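Local atomic coordinates of putative calcium binding protein (PDB entry 3AKA), a protein that binds calcium ions through EF-hand loops and probably takes part in calcium-mediated regulation in Streptomyces coelicolor. Residues K31-E36 with Q47-G52; E54-G59 with A93-P98. All coordinates share one frame; numbering follows the deposited sequence.

Contact 1: K31-E36 with Q47-G52. With CA (calcium ion), chain C.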
loop_
_atom_site.group_PDB
_atom_site.type_symbol
_atom_site.label_atom_id
_atom_site.label_comp_id
_atom_site.label_asym_id
_atom_site.label_seq_id
_atom_site.Cartn_x
_atom_site.Cartn_y
_atom_site.Cartn_z
ATOM N N LYS A 31 0.908 10.696 4.344
ATOM C CA LYS A 31 0.440 12.096 4.353
ATOM C C LYS A 31 -0.755 12.268 3.391
ATOM O O LYS A 31 -1.746 12.914 3.736
ATOM C CB LYS A 31 1.574 13.040 3.959
ATOM C CG LYS A 31 1.201 14.501 4.025
ATOM C CD LYS A 31 2.414 15.354 3.653
ATOM C CE LYS A 31 2.041 16.333 2.556
ATOM N NZ LYS A 31 2.967 17.537 2.474
ATOM N N ALA A 32 -0.664 11.663 2.207
ATOM C CA ALA A 32 -1.754 11.782 1.212
ATOM C C ALA A 32 -3.045 11.144 1.706
ATOM O O ALA A 32 -4.143 11.682 1.501
ATOM C CB ALA A 32 -1.333 11.140 -0.111
ATOM N N LEU A 33 -2.922 9.963 2.317
ATOM C CA LEU A 33 -4.120 9.256 2.777
ATOM C C LEU A 33 -4.793 10.041 3.890
ATOM O O LEU A 33 -6.005 10.190 3.897
ATOM C CB LEU A 33 -3.805 7.827 3.222
ATOM C CG LEU A 33 -5.012 6.985 3.635
ATOM C CD1 LEU A 33 -5.867 6.613 2.449
ATOM C CD2 LEU A 33 -4.567 5.720 4.383
ATOM N N LEU A 34 -4.003 10.563 4.830
ATOM C CA LEU A 34 -4.553 11.323 5.939
ATOM C C LEU A 34 -5.268 12.592 5.442
ATOM O O LEU A 34 -6.347 12.942 5.917
ATOM C CB LEU A 34 -3.437 11.667 6.934
ATOM C CG LEU A 34 -2.870 10.433 7.649
ATOM C CD1 LEU A 34 -1.581 10.744 8.434
ATOM C CD2 LEU A 34 -3.921 9.801 8.591
ATOM N N ALA A 35 -4.660 13.261 4.464
ATOM C CA ALA A 35 -5.257 14.457 3.858
ATOM C C ALA A 35 -6.594 14.119 3.198
ATOM O O ALA A 35 -7.581 14.891 3.307
ATOM C CB ALA A 35 -4.293 15.059 2.838
ATOM N N GLU A 36 -6.640 12.976 2.510
ATOM C CA GLU A 36 -7.829 12.570 1.777
ATOM C C GLU A 36 -8.996 12.445 2.751
ATOM O O GLU A 36 -10.093 12.865 2.452
ATOM C CB GLU A 36 -7.588 11.244 1.020
ATOM C CG GLU A 36 -8.834 10.625 0.355
ATOM C CD GLU A 36 -9.492 11.551 -0.643
ATOM O OE1 GLU A 36 -8.759 12.179 -1.435
ATOM O OE2 GLU A 36 -10.732 11.607 -0.662
ATOM N N GLN A 47 -0.586 8.769 13.699
ATOM C CA GLN A 47 0.688 8.220 14.167
ATOM C C GLN A 47 0.794 6.723 13.832
ATOM O O GLN A 47 1.858 6.228 13.445
ATOM C CB GLN A 47 0.857 8.497 15.668
ATOM C CG GLN A 47 1.016 9.996 15.900
ATOM C CD GLN A 47 2.264 10.539 15.234
ATOM O OE1 GLN A 47 2.222 11.371 14.323
ATOM N NE2 GLN A 47 3.384 10.051 15.683
ATOM N N ALA A 48 -0.342 6.032 13.895
ATOM C CA ALA A 48 -0.356 4.615 13.596
ATOM C C ALA A 48 -0.068 4.414 12.106
ATOM O O ALA A 48 0.608 3.466 11.727
ATOM C CB ALA A 48 -1.709 3.955 14.009
ATOM N N LEU A 49 -0.594 5.299 11.262
ATOM C CA LEU A 49 -0.357 5.166 9.822
ATOM C C LEU A 49 1.125 5.440 9.479
ATOM O O LEU A 49 1.744 4.691 8.720
ATOM C CB LEU A 49 -1.287 6.107 9.023
ATOM C CG LEU A 49 -1.170 5.864 7.488
ATOM C CD1 LEU A 49 -1.737 4.501 7.124
ATOM C CD2 LEU A 49 -1.914 6.945 6.758
ATOM N N TYR A 50 1.690 6.499 10.032
ATOM C CA TYR A 50 3.149 6.762 9.834
ATOM C C TYR A 50 4.036 5.635 10.387
ATOM O O TYR A 50 5.005 5.229 9.750
ATOM C CB TYR A 50 3.547 8.121 10.463
ATOM C CG TYR A 50 3.247 9.314 9.596
ATOM C CD1 TYR A 50 4.025 9.564 8.456
ATOM C CD2 TYR A 50 2.206 10.198 9.900
ATOM C CE1 TYR A 50 3.765 10.658 7.619
ATOM C CE2 TYR A 50 1.934 11.318 9.070
ATOM C CZ TYR A 50 2.736 11.531 7.936
ATOM O OH TYR A 50 2.520 12.613 7.114
ATOM N N GLY A 51 3.718 5.107 11.572
ATOM C CA GLY A 51 4.492 3.977 12.097
ATOM C C GLY A 51 4.413 2.738 11.213
ATOM O O GLY A 51 5.430 2.057 10.967
ATOM N N GLY A 52 3.216 2.467 10.693
ATOM C CA GLY A 52 2.988 1.312 9.819
ATOM C C GLY A 52 3.727 1.474 8.493
ATOM O O GLY A 52 4.293 0.521 7.974
HETATM CA CA CA C . 5.271 10.427 15.041
#
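Lys31-Glu36 and Gln47-Gly52 are helical segments running nearly antiparallel, their axes at 156° and no closer than 10.4 Å, a spacing that leaves the joining to side chains. Lys31 lies across from Tyr50, and Leu34 from Leu49. Leu49 reaches between two leucines: its CD2 sits 3.7 Å from Leu34 CG, the side chains sliding past each other in opposite directions, and 3.8 Å from Leu33 CD2, where the chains meet at about a right angle. The segments belong to helices 23-37 and 44-64 of an EF-hand domain pair, the first leaving the calcium loop of Asp14, the second entering that of Asp65. Phe99, Ala103 and Val106 of helix 89-107 pack on the leucine cluster. Gln47, its CB pointing away from 31-36, holds a calcium ion. Tyr50 keeps CG beside its own backbone N (chi1 -82°), which carries the ring toward helix 23-37. There Tyr50 CE2 rests 3.6 Å from Leu34 CD1, and Tyr50 OH reaches to 3.3 Å from Lys31 CB, ring and lysine chain lying side by side. With an alanine in place of Tyr50, Leu34 CD1 would probably lose its ring neighbour and Lys31 CB the hydroxyl packed on it, opening a gap.

Contact 2: E54-G59 with A93-P98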
loop_
_atom_site.group_PDB
_atom_site.type_symbol
_atom_site.label_atom_id
_atom_site.label_comp_id
_atom_site.label_asym_id
_atom_site.label_seq_id
_atom_site.Cartn_x
_atom_site.Cartn_y
_atom_site.Cartn_z
ATOM N N GLU A 54 6.369 3.309 8.020
ATOM C CA GLU A 54 7.815 3.223 8.310
ATOM C C GLU A 54 8.250 1.758 8.427
ATOM O O GLU A 54 9.307 1.373 7.925
ATOM C CB GLU A 54 8.128 3.987 9.594
ATOM C CG GLU A 54 9.451 3.595 10.304
ATOM C CD GLU A 54 10.681 3.823 9.497
ATOM O OE1 GLU A 54 10.646 4.666 8.572
ATOM O OE2 GLU A 54 11.705 3.148 9.807
ATOM N N ALA A 55 7.416 0.947 9.074
ATOM C CA ALA A 55 7.664 -0.497 9.187
ATOM C C ALA A 55 7.685 -1.217 7.813
ATOM O O ALA A 55 8.488 -2.139 7.592
ATOM C CB ALA A 55 6.629 -1.135 10.151
ATOM N N LEU A 56 6.786 -0.826 6.916
ATOM C CA LEU A 56 6.741 -1.443 5.596
ATOM C C LEU A 56 7.981 -1.044 4.768
ATOM O O LEU A 56 8.583 -1.897 4.123
ATOM C CB LEU A 56 5.434 -1.112 4.869
ATOM C CG LEU A 56 5.249 -1.559 3.401
ATOM C CD1 LEU A 56 5.429 -3.067 3.222
ATOM C CD2 LEU A 56 3.887 -1.109 2.908
ATOM N N TRP A 57 8.344 0.242 4.789
ATOM C CA TRP A 57 9.608 0.685 4.172
ATOM C C TRP A 57 10.795 -0.169 4.686
ATOM O O TRP A 57 11.627 -0.620 3.911
ATOM C CB TRP A 57 9.858 2.180 4.477
ATOM C CG TRP A 57 11.352 2.544 4.409
ATOM C CD1 TRP A 57 12.159 2.892 5.452
ATOM C CD2 TRP A 57 12.186 2.529 3.241
ATOM N NE1 TRP A 57 13.453 3.101 5.007
ATOM C CE2 TRP A 57 13.496 2.874 3.652
ATOM C CE3 TRP A 57 11.957 2.229 1.892
ATOM C CZ2 TRP A 57 14.579 2.950 2.746
ATOM C CZ3 TRP A 57 13.022 2.307 0.992
ATOM C CH2 TRP A 57 14.319 2.674 1.424
ATOM N N GLN A 58 10.882 -0.369 5.998
ATOM C CA GLN A 58 12.026 -1.138 6.554
ATOM C C GLN A 58 12.051 -2.596 6.113
ATOM O O GLN A 58 13.127 -3.173 5.863
ATOM C CB GLN A 58 12.073 -1.029 8.082
ATOM C CG GLN A 58 12.300 0.395 8.611
ATOM C CD GLN A 58 13.679 1.005 8.260
ATOM O OE1 GLN A 58 13.874 2.226 8.371
ATOM N NE2 GLN A 58 14.628 0.167 7.834
ATOM N N GLY A 59 10.864 -3.198 6.023
ATOM C CA GLY A 59 10.695 -4.553 5.488
ATOM C C GLY A 59 11.121 -4.677 4.042
ATOM O O GLY A 59 11.865 -5.603 3.665
ATOM N N ALA A 93 3.345 -9.567 2.927
ATOM C CA ALA A 93 2.031 -9.061 3.320
ATOM C C ALA A 93 1.960 -8.802 4.828
ATOM O O ALA A 93 1.373 -7.814 5.258
ATOM C CB ALA A 93 0.929 -10.036 2.892
ATOM N N GLU A 94 2.551 -9.697 5.629
ATOM C CA GLU A 94 2.584 -9.489 7.089
ATOM C C GLU A 94 3.440 -8.286 7.492
ATOM O O GLU A 94 3.108 -7.560 8.440
ATOM C CB GLU A 94 3.026 -10.760 7.828
ATOM C CG GLU A 94 2.084 -11.959 7.617
ATOM C CD GLU A 94 0.693 -11.766 8.234
ATOM O OE1 GLU A 94 0.529 -10.997 9.218
ATOM O OE2 GLU A 94 -0.249 -12.391 7.719
ATOM N N ILE A 95 4.532 -8.065 6.769
ATOM C CA ILE A 95 5.328 -6.861 6.982
ATOM C C ILE A 95 4.412 -5.622 6.803
ATOM O O ILE A 95 4.477 -4.676 7.589
ATOM C CB ILE A 95 6.529 -6.795 6.012
ATOM C CG1 ILE A 95 7.601 -7.827 6.428
ATOM C CG2 ILE A 95 7.105 -5.364 5.967
ATOM C CD1 ILE A 95 8.708 -8.044 5.358
ATOM N N ALA A 96 3.548 -5.678 5.786
ATOM C CA ALA A 96 2.638 -4.563 5.438
ATOM C C ALA A 96 1.400 -4.486 6.316
ATOM O O ALA A 96 0.640 -3.515 6.259
ATOM C CB ALA A 96 2.225 -4.695 3.959
ATOM N N ARG A 97 1.174 -5.510 7.135
ATOM C CA ARG A 97 -0.085 -5.580 7.881
ATOM C C ARG A 97 -0.369 -4.361 8.793
ATOM O O ARG A 97 -1.475 -3.833 8.743
ATOM C CB ARG A 97 -0.246 -6.895 8.652
ATOM C CG ARG A 97 -1.697 -7.049 9.139
ATOM C CD ARG A 97 -1.918 -8.300 9.977
ATOM N NE ARG A 97 -1.908 -9.525 9.177
ATOM C CZ ARG A 97 -2.974 -10.065 8.584
ATOM N NH1 ARG A 97 -4.153 -9.479 8.638
ATOM N NH2 ARG A 97 -2.851 -11.198 7.911
ATOM N N PRO A 98 0.603 -3.943 9.638
ATOM C CA PRO A 98 0.343 -2.739 10.458
ATOM C C PRO A 98 -0.066 -1.554 9.601
ATOM O O PRO A 98 -1.017 -0.874 9.956
ATOM C CB PRO A 98 1.686 -2.460 11.143
ATOM C CG PRO A 98 2.380 -3.796 11.133
ATOM C CD PRO A 98 1.936 -4.518 9.917
#
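Ile95 and Ala96 present neighbouring surfaces to segment 54-59, one taken up by Gly59 and Ala55, the other by Leu56. With CG2 anti to its backbone N and CG1 beside it (chi1 -73°), Ile95 lays its CG2 branch against bare backbone: Ile95 CG2 is 3.7 Å from Gly59 CA and 3.9 Å from Ala55 O. The other branch forks off and brings Ile95 CD1 to 4.0 Å from Gly59 CA. A beta carbon on Gly59 would collide with that CG2 methyl, and its absence lets the isoleucine lie directly on the helix. The bond from Leu56 CA to CB points neither at the partner nor away from it, but the end of the chain turns to it, so that Leu56 CD1 meets Ala96 CB at 3.7 Å and also reaches the CG2 methyl of Ile95. The small residues Gly59 and Ala96 suit the close approach of the axes, 7.9 Å at an angle of 159°. This nearly antiparallel pair joins helix 44-64, which enters the calcium loop starting at Asp65, to helix 89-107, which enters the loop starting at Asp108, and thus packs the two EF-hand halves of the chain together. Phe26, Phe92 and Phe99 touch Leu56, while Phe158 of helix 151-161 touches Ala96. One turn on from Glu94, Arg97 grips that carboxylate side-on: Arg97 NE to Glu94 OE1 at 2.8 Å and Arg97 NH2 to Glu94 OE2 at 2.9 Å, both nearly straight, on the syn sides but tilted out of the carboxylate plane. The third nitrogen, NH1, forms a salt bridge with Glu151.

From the N terminus, the chain passes the first calcium loop and enters helix 23-37, whose second half opens contact 1. A six-residue connection between the helices, with ten residues between the segments, turns it back, and contact 1 closes on the early part of helix 44-64. Contact 2 opens just beyond, one residue on, in that same helix and closes only on helix 89-107, after the second calcium loop and a longer span of 33 residues. The two are therefore in series, neither nesting nor crossing. Contact 1 ties neighbouring helices within the N-terminal EF-hand pair, whereas contact 2 fastens that pair to the C-terminal half. They meet where Gly52 CA packs 4.2 Å from Pro98 CB.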